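Local coordinates for putative uncharacterized protein (Pyrococcus abyssi virus 1, PDB 4HR1) that is of unknown function but folds as an all-helical viral protein with a bromodomain-like bundle, found as a two-chain assembly, at residues I13-T18 / D87-I92; T52-D57 / K76-A81. All coordinates share one frame; numbering follows the deposited sequence.

In the fold
From the N terminus the chain runs through helix 6-30, then helices 34-54 and 56-63, before reaching the long helix 72-98 and the closing helix 105-119. Contact 1 joins I13-T18 on the first of these helices to D87-I92 on helix 72-98 and so closes a loop of 68 residues, most of them helical. Within that loop contact 2 closes a smaller one of 18 residues, bringing the junction of helices 34-54 and 56-63 (T52-D57) against K76-A81. Both use helix 72-98, with centres about 16 Å apart, and they meet directly where CD1 of I13 packs 3.6 Å from CG1 of V54.

Contact 1 (I13-T18 / D87-I92)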
ATOM      1  N   ILE B  13       6.404   2.786  -0.554  1.00 39.62           N
ATOM      2  CA  ILE B  13       5.689   2.020   0.465  1.00 38.26           C
ATOM      3  C   ILE B  13       4.833   0.928  -0.205  1.00 44.15           C
ATOM      4  O   ILE B  13       4.899  -0.218   0.225  1.00 45.61           O
ATOM      5  CB  ILE B  13       4.890   2.964   1.398  1.00 40.78           C
ATOM      6  CG1 ILE B  13       5.829   3.905   2.184  1.00 39.72           C
ATOM      7  CG2 ILE B  13       3.917   2.200   2.347  1.00 41.55           C
ATOM      8  CD1 ILE B  13       5.077   5.003   2.995  1.00 39.14           C
ATOM      9  N   SER B  14       4.112   1.259  -1.300  1.00 40.62           N
ATOM     10  CA  SER B  14       3.289   0.314  -2.072  1.00 40.52           C
ATOM     11  C   SER B  14       4.093  -0.839  -2.666  1.00 42.52           C
ATOM     12  O   SER B  14       3.615  -1.975  -2.652  1.00 43.56           O
ATOM     13  CB  SER B  14       2.516   1.019  -3.193  1.00 45.32           C
ATOM     14  OG  SER B  14       1.612   1.997  -2.704  1.00 58.13           O
ATOM     15  N   TRP B  15       5.279  -0.560  -3.219  1.00 37.43           N
ATOM     16  CA  TRP B  15       6.131  -1.602  -3.808  1.00 36.78           C
ATOM     17  C   TRP B  15       6.558  -2.603  -2.729  1.00 40.78           C
ATOM     18  O   TRP B  15       6.485  -3.821  -2.942  1.00 39.23           O
ATOM     19  CB  TRP B  15       7.370  -0.998  -4.473  1.00 34.50           C
ATOM     20  CG  TRP B  15       8.142  -1.983  -5.310  1.00 35.12           C
ATOM     21  CD1 TRP B  15       8.089  -2.113  -6.662  1.00 38.09           C
ATOM     22  CD2 TRP B  15       9.057  -2.993  -4.844  1.00 34.87           C
ATOM     23  NE1 TRP B  15       8.937  -3.116  -7.077  1.00 37.95           N
ATOM     24  CE2 TRP B  15       9.568  -3.650  -5.984  1.00 38.84           C
ATOM     25  CE3 TRP B  15       9.581  -3.333  -3.580  1.00 35.83           C
ATOM     26  CZ2 TRP B  15      10.535  -4.661  -5.901  1.00 37.76           C
ATOM     27  CZ3 TRP B  15      10.529  -4.345  -3.496  1.00 36.76           C
ATOM     28  CH2 TRP B  15      10.976  -5.014  -4.646  1.00 37.40           C
ATOM     29  N   LEU B  16       6.982  -2.062  -1.573  1.00 37.46           N
ATOM     30  CA  LEU B  16       7.430  -2.824  -0.418  1.00 37.55           C
ATOM     31  C   LEU B  16       6.281  -3.740   0.088  1.00 39.29           C
ATOM     32  O   LEU B  16       6.496  -4.938   0.264  1.00 37.61           O
ATOM     33  CB  LEU B  16       7.929  -1.872   0.700  1.00 37.27           C
ATOM     34  CG  LEU B  16       9.251  -1.131   0.488  1.00 42.00           C
ATOM     35  CD1 LEU B  16       9.543  -0.239   1.655  1.00 41.90           C
ATOM     36  CD2 LEU B  16      10.403  -2.073   0.362  1.00 45.87           C
ATOM     37  N   ARG B  17       5.066  -3.172   0.239  1.00 35.42           N
ATOM     38  CA  ARG B  17       3.850  -3.882   0.684  1.00 35.66           C
ATOM     39  C   ARG B  17       3.403  -5.000  -0.267  1.00 39.70           C
ATOM     40  O   ARG B  17       2.954  -6.038   0.205  1.00 40.00           O
ATOM     41  CB  ARG B  17       2.699  -2.917   0.966  1.00 33.30           C
ATOM     42  CG  ARG B  17       2.966  -1.998   2.140  1.00 38.76           C
ATOM     43  CD  ARG B  17       1.765  -1.892   3.020  1.00 39.32           C
ATOM     44  NE  ARG B  17       1.510  -0.513   3.398  1.00 46.83           N
ATOM     45  CZ  ARG B  17       1.740  -0.016   4.604  1.00 63.34           C
ATOM     46  NH1 ARG B  17       2.265  -0.780   5.554  1.00 50.00           N
ATOM     47  NH2 ARG B  17       1.442   1.251   4.873  1.00 50.00           N
ATOM     48  N   THR B  18       3.590  -4.798  -1.579  1.00 36.33           N
ATOM     49  CA  THR B  18       3.269  -5.744  -2.652  1.00 36.38           C
ATOM     50  C   THR B  18       4.297  -6.859  -2.665  1.00 41.47           C
ATOM     51  O   THR B  18       3.926  -8.010  -2.876  1.00 41.59           O
ATOM     52  CB  THR B  18       3.170  -5.003  -4.019  1.00 37.03           C
ATOM     53  OG1 THR B  18       2.157  -4.004  -3.920  1.00 39.18           O
ATOM     54  CG2 THR B  18       2.824  -5.929  -5.179  1.00 28.11           C
ATOM     55  N   ASP B  87      16.715   0.569   2.187  1.00 39.22           N
ATOM     56  CA  ASP B  87      17.367  -0.484   2.952  1.00 39.53           C
ATOM     57  C   ASP B  87      16.419  -1.691   3.005  1.00 42.11           C
ATOM     58  O   ASP B  87      16.812  -2.770   2.546  1.00 42.79           O
ATOM     59  CB  ASP B  87      17.777   0.029   4.350  1.00 41.72           C
ATOM     60  CG  ASP B  87      18.473  -1.004   5.217  1.00 47.62           C
ATOM     61  OD1 ASP B  87      19.506  -1.555   4.778  1.00 46.42           O
ATOM     62  OD2 ASP B  87      17.997  -1.246   6.335  1.00 52.02           O
ATOM     63  N   ILE B  88      15.148  -1.478   3.465  1.00 36.91           N
ATOM     64  CA  ILE B  88      14.049  -2.468   3.472  1.00 36.24           C
ATOM     65  C   ILE B  88      13.885  -3.096   2.060  1.00 40.70           C
ATOM     66  O   ILE B  88      13.751  -4.321   1.945  1.00 41.44           O
ATOM     67  CB  ILE B  88      12.708  -1.886   4.001  1.00 38.78           C
ATOM     68  CG1 ILE B  88      12.891  -1.170   5.353  1.00 38.10           C
ATOM     69  CG2 ILE B  88      11.645  -3.011   4.109  1.00 38.74           C
ATOM     70  CD1 ILE B  88      11.757  -0.295   5.777  1.00 41.12           C
ATOM     71  N   LYS B  89      13.986  -2.279   0.997  1.00 36.02           N
ATOM     72  CA  LYS B  89      13.926  -2.821  -0.357  1.00 35.62           C
ATOM     73  C   LYS B  89      15.023  -3.854  -0.598  1.00 39.43           C
ATOM     74  O   LYS B  89      14.710  -4.944  -1.057  1.00 40.57           O
ATOM     75  CB  LYS B  89      13.913  -1.715  -1.433  1.00 37.21           C
ATOM     76  CG  LYS B  89      13.785  -2.257  -2.849  1.00 34.52           C
ATOM     77  CD  LYS B  89      13.408  -1.176  -3.846  1.00 44.35           C
ATOM     78  CE  LYS B  89      13.318  -1.756  -5.244  1.00 48.61           C
ATOM     79  NZ  LYS B  89      12.549  -0.878  -6.162  1.00 57.77           N
ATOM     80  N   GLU B  90      16.284  -3.546  -0.260  1.00 35.85           N
ATOM     81  CA  GLU B  90      17.376  -4.508  -0.449  1.00 35.05           C
ATOM     82  C   GLU B  90      17.234  -5.731   0.476  1.00 36.33           C
ATOM     83  O   GLU B  90      17.583  -6.841   0.063  1.00 33.71           O
ATOM     84  CB  GLU B  90      18.757  -3.840  -0.301  1.00 36.84           C
ATOM     85  CG  GLU B  90      19.519  -3.735  -1.616  1.00 51.48           C
ATOM     86  CD  GLU B  90      19.979  -5.016  -2.305  1.00 70.66           C
ATOM     87  OE1 GLU B  90      19.745  -5.142  -3.528  1.00 64.33           O
ATOM     88  OE2 GLU B  90      20.622  -5.863  -1.646  1.00 54.90           O
ATOM     89  N   GLN B  91      16.671  -5.531   1.703  1.00 33.22           N
ATOM     90  CA  GLN B  91      16.416  -6.624   2.640  1.00 34.17           C
ATOM     91  C   GLN B  91      15.435  -7.653   2.054  1.00 43.48           C
ATOM     92  O   GLN B  91      15.656  -8.858   2.217  1.00 45.36           O
ATOM     93  CB  GLN B  91      15.891  -6.082   3.958  1.00 35.15           C
ATOM     94  CG  GLN B  91      17.000  -5.728   4.948  1.00 42.39           C
ATOM     95  CD  GLN B  91      16.479  -4.940   6.112  1.00 59.43           C
ATOM     96  OE1 GLN B  91      15.368  -5.145   6.597  1.00 54.17           O
ATOM     97  NE2 GLN B  91      17.254  -3.986   6.567  1.00 62.37           N
ATOM     98  N   ILE B  92      14.384  -7.166   1.335  1.00 40.15           N
ATOM     99  CA  ILE B  92      13.350  -7.940   0.650  1.00 40.18           C
ATOM    100  C   ILE B  92      13.955  -8.709  -0.493  1.00 44.13           C
ATOM    101  O   ILE B  92      13.592  -9.865  -0.689  1.00 44.68           O
ATOM    102  CB  ILE B  92      12.169  -7.006   0.202  1.00 43.94           C
ATOM    103  CG1 ILE B  92      11.203  -6.757   1.381  1.00 43.88           C
ATOM    104  CG2 ILE B  92      11.419  -7.549  -1.037  1.00 43.94           C
ATOM    105  CD1 ILE B  92      10.348  -5.617   1.252  1.00 51.99           C
TER
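The helical segments 13-18 and 87-92 run nearly in the same direction, with 23° between them and 10.4 Å between their axes, and L16 and K89 are the residues whose CA atoms lie nearest across the contact. Two side chains on each side of this gap do most of the work. K89 lies across the W15 side chain, close to perpendicular to its direction, and over one face of the indole. Its CG is anti to the backbone N (chi1 -177°) and the chain beyond stays extended, which carries the methylene CE to 4.0 Å from the centroid of the W15 six-membered ring as a CH-pi contact. One atom further out, NZ sits 4.2 Å from the centroid of the W15 five-membered ring, 15° off its normal, which meets the geometry of a cation-pi interaction. The same lysine therefore gives the ring both an apolar and a charged partner. Beside this pair, L16 inserts a single methyl: its CD2 is 3.7 Å from CD1 of I92 and 4.1 Å from CG2 of I88, and it also approaches the backbone N of K89 at 3.6 Å. CG2 of I92 in turn reaches CZ3 of W15 obliquely at 4.1 Å, joining the aromatic and aliphatic parts. No hydrogen bond crosses the contact. W15 also touches S112 and L115, so helix 105-119 packs beside this interface. Near-parallel helices joined by buried aliphatic side chains, with a partly exposed lysine laid over a buried tryptophan, form an interior helix pair of the bromodomain-like bundle.

Contact 2 (T52-D57 / K76-A81); sequences TAVNWD and KEIQKA
W56 and E77 lie alongside one another with their side chains pointing in opposing directions, the plane of the indole and that of the carboxylate 83° apart. E77 reaches the ring because its CG is anti to the backbone N and its chain then bends at chi2. OE1 takes a weak hydrogen bond from NE1 of W56 at 3.0 Å; the N-H...O angle of 121° is far from straight, and this oxygen approaches the indole obliquely. OE2, by contrast, lies at the ring edge in the indole plane. The carbonyl O of A53 is also at that edge and accepts a second weak bond from NE1 of W56, 2.9 Å long and bent to 128°. One N-H is thus shared between two acceptors, neither of them well aligned. O of A53 also lies about equally near both carboxylate oxygens of E77, 3.1 Å from OE1 and 3.0 Å from OE2, with no hydrogen bond between them; so close an approach of acceptors is doubtful.

The apolar half of the contact centres on I78. It lies aslant to W56, placing its CD1 3.4 Å from CZ2 of W56, and stands roughly perpendicular to V54, with CD1 3.7 Å from CG2 of V54. That same valine methyl packs on CB of A81 at 3.9 Å, one turn further along helix 72-98. V54 also touches V9 and I13, and D57 touches A6, so helix 6-30 adjoins this cluster. The partly exposed W56 and E77 on one side and the buried V54, I78 and A81 further in thus hold the break between helix 34-54 and helix 56-63, packed on the long helix 72-98 of the bromodomain-like bundle.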
ATOM      1  N   THR B  52       4.059   5.144   8.825  1.00 60.84           N
ATOM      2  CA  THR B  52       3.412   6.041   9.790  1.00 61.67           C
ATOM      3  C   THR B  52       4.235   7.316  10.089  1.00 67.56           C
ATOM      4  O   THR B  52       3.660   8.342  10.460  1.00 69.56           O
ATOM      5  CB  THR B  52       3.032   5.287  11.067  1.00 70.35           C
ATOM      6  OG1 THR B  52       4.221   4.745  11.645  1.00 72.82           O
ATOM      7  CG2 THR B  52       1.978   4.193  10.821  1.00 66.90           C
ATOM      8  N   ALA B  53       5.562   7.257   9.913  1.00 62.09           N
ATOM      9  CA  ALA B  53       6.432   8.404  10.135  1.00 61.01           C
ATOM     10  C   ALA B  53       6.442   9.342   8.918  1.00 63.55           C
ATOM     11  O   ALA B  53       6.887  10.477   9.030  1.00 63.51           O
ATOM     12  CB  ALA B  53       7.840   7.929  10.442  1.00 61.53           C
ATOM     13  N   VAL B  54       5.941   8.877   7.773  1.00 58.31           N
ATOM     14  CA  VAL B  54       5.931   9.634   6.526  1.00 56.68           C
ATOM     15  C   VAL B  54       4.499   9.955   5.971  1.00 59.74           C
ATOM     16  O   VAL B  54       4.366  10.640   4.948  1.00 58.88           O
ATOM     17  CB  VAL B  54       6.892   8.928   5.533  1.00 59.37           C
ATOM     18  CG1 VAL B  54       6.173   8.060   4.514  1.00 58.86           C
ATOM     19  CG2 VAL B  54       7.813   9.919   4.860  1.00 59.59           C
ATOM     20  N   ASN B  55       3.445   9.493   6.691  1.00 55.44           N
ATOM     21  CA  ASN B  55       2.032   9.646   6.323  1.00 54.41           C
ATOM     22  C   ASN B  55       1.535  11.063   6.283  1.00 55.77           C
ATOM     23  O   ASN B  55       0.699  11.362   5.421  1.00 55.55           O
ATOM     24  CB  ASN B  55       1.106   8.794   7.215  1.00 53.82           C
ATOM     25  CG  ASN B  55       0.947   7.344   6.787  1.00 69.97           C
ATOM     26  OD1 ASN B  55       1.257   6.934   5.642  1.00 57.57           O
ATOM     27  ND2 ASN B  55       0.447   6.537   7.713  1.00 60.29           N
ATOM     28  N   TRP B  56       2.025  11.927   7.212  1.00 49.51           N
ATOM     29  CA  TRP B  56       1.657  13.346   7.350  1.00 48.42           C
ATOM     30  C   TRP B  56       1.727  14.088   6.005  1.00 49.63           C
ATOM     31  O   TRP B  56       0.901  14.963   5.756  1.00 50.12           O
ATOM     32  CB  TRP B  56       2.536  14.062   8.416  1.00 47.56           C
ATOM     33  CG  TRP B  56       4.011  13.940   8.141  1.00 48.99           C
ATOM     34  CD1 TRP B  56       4.843  12.963   8.594  1.00 52.04           C
ATOM     35  CD2 TRP B  56       4.796  14.758   7.258  1.00 48.89           C
ATOM     36  NE1 TRP B  56       6.086  13.094   8.020  1.00 51.79           N
ATOM     37  CE2 TRP B  56       6.077  14.169   7.172  1.00 53.11           C
ATOM     38  CE3 TRP B  56       4.538  15.928   6.519  1.00 50.09           C
ATOM     39  CZ2 TRP B  56       7.106  14.723   6.402  1.00 52.39           C
ATOM     40  CZ3 TRP B  56       5.530  16.420   5.683  1.00 51.67           C
ATOM     41  CH2 TRP B  56       6.808  15.838   5.653  1.00 52.38           C
ATOM     42  N   ASP B  57       2.699  13.711   5.150  1.00 43.56           N
ATOM     43  CA  ASP B  57       2.979  14.284   3.836  1.00 43.07           C
ATOM     44  C   ASP B  57       1.864  14.058   2.803  1.00 48.86           C
ATOM     45  O   ASP B  57       1.765  14.836   1.842  1.00 48.78           O
ATOM     46  CB  ASP B  57       4.353  13.791   3.325  1.00 44.14           C
ATOM     47  CG  ASP B  57       4.867  14.475   2.065  1.00 50.61           C
ATOM     48  OD1 ASP B  57       5.286  13.754   1.121  1.00 52.51           O
ATOM     49  OD2 ASP B  57       4.789  15.727   1.989  1.00 49.34           O
ATOM     50  N   LYS B  76      14.358  16.980   6.137  1.00 55.59           N
ATOM     51  CA  LYS B  76      15.343  16.129   6.817  1.00 56.12           C
ATOM     52  C   LYS B  76      14.703  14.775   7.201  1.00 60.51           C
ATOM     53  O   LYS B  76      15.269  13.728   6.884  1.00 60.39           O
ATOM     54  CB  LYS B  76      15.930  16.843   8.057  1.00 58.20           C
ATOM     55  CG  LYS B  76      17.112  17.776   7.779  1.00 61.21           C
ATOM     56  CD  LYS B  76      17.334  18.677   9.001  1.00 72.56           C
ATOM     57  CE  LYS B  76      18.725  19.254   9.123  1.00 83.70           C
ATOM     58  NZ  LYS B  76      19.071  19.562  10.546  1.00 86.02           N
ATOM     59  N   GLU B  77      13.500  14.818   7.810  1.00 57.00           N
ATOM     60  CA  GLU B  77      12.694  13.663   8.221  1.00 57.16           C
ATOM     61  C   GLU B  77      12.399  12.696   7.050  1.00 61.55           C
ATOM     62  O   GLU B  77      12.447  11.472   7.225  1.00 63.07           O
ATOM     63  CB  GLU B  77      11.392  14.165   8.849  1.00 58.54           C
ATOM     64  CG  GLU B  77      10.763  13.196   9.830  1.00 71.84           C
ATOM     65  CD  GLU B  77       9.453  12.596   9.356  1.00 99.32           C
ATOM     66  OE1 GLU B  77       8.394  12.982   9.903  1.00 98.29           O
ATOM     67  OE2 GLU B  77       9.484  11.750   8.433  1.00 92.92           O
ATOM     68  N   ILE B  78      12.136  13.249   5.860  1.00 56.52           N
ATOM     69  CA  ILE B  78      11.833  12.517   4.629  1.00 55.50           C
ATOM     70  C   ILE B  78      13.082  11.890   4.012  1.00 57.32           C
ATOM     71  O   ILE B  78      12.993  10.800   3.447  1.00 57.28           O
ATOM     72  CB  ILE B  78      11.000  13.410   3.647  1.00 58.76           C
ATOM     73  CG1 ILE B  78       9.745  12.707   3.173  1.00 59.24           C
ATOM     74  CG2 ILE B  78      11.793  13.979   2.466  1.00 60.27           C
ATOM     75  CD1 ILE B  78       8.585  13.363   3.621  1.00 67.53           C
ATOM     76  N   GLN B  79      14.237  12.591   4.109  1.00 52.55           N
ATOM     77  CA  GLN B  79      15.547  12.160   3.598  1.00 51.67           C
ATOM     78  C   GLN B  79      15.980  10.897   4.339  1.00 52.74           C
ATOM     79  O   GLN B  79      16.541   9.991   3.722  1.00 51.82           O
ATOM     80  CB  GLN B  79      16.594  13.263   3.809  1.00 53.12           C
ATOM     81  CG  GLN B  79      16.616  14.344   2.728  1.00 59.62           C
ATOM     82  CD  GLN B  79      17.927  15.127   2.709  1.00 88.24           C
ATOM     83  OE1 GLN B  79      18.537  15.334   1.647  1.00 92.73           O
ATOM     84  NE2 GLN B  79      18.391  15.603   3.868  1.00 68.07           N
ATOM     85  N   LYS B  80      15.686  10.856   5.662  1.00 47.52           N
ATOM     86  CA  LYS B  80      15.916   9.756   6.588  1.00 47.43           C
ATOM     87  C   LYS B  80      15.021   8.583   6.138  1.00 51.78           C
ATOM     88  O   LYS B  80      15.540   7.526   5.758  1.00 51.44           O
ATOM     89  CB  LYS B  80      15.530  10.164   8.030  1.00 49.67           C
ATOM     90  CG  LYS B  80      16.446  11.162   8.744  1.00 60.27           C
ATOM     91  CD  LYS B  80      16.028  11.258  10.220  1.00 71.92           C
ATOM     92  CE  LYS B  80      16.641  12.389  11.013  1.00 80.60           C
ATOM     93  NZ  LYS B  80      16.140  12.399  12.419  1.00 84.51           N
ATOM     94  N   ALA B  81      13.679   8.808   6.118  1.00 47.12           N
ATOM     95  CA  ALA B  81      12.680   7.822   5.696  1.00 45.79           C
ATOM     96  C   ALA B  81      12.979   7.174   4.337  1.00 46.27           C
ATOM     97  O   ALA B  81      12.876   5.960   4.225  1.00 46.42           O
ATOM     98  CB  ALA B  81      11.283   8.426   5.730  1.00 46.68           C
TER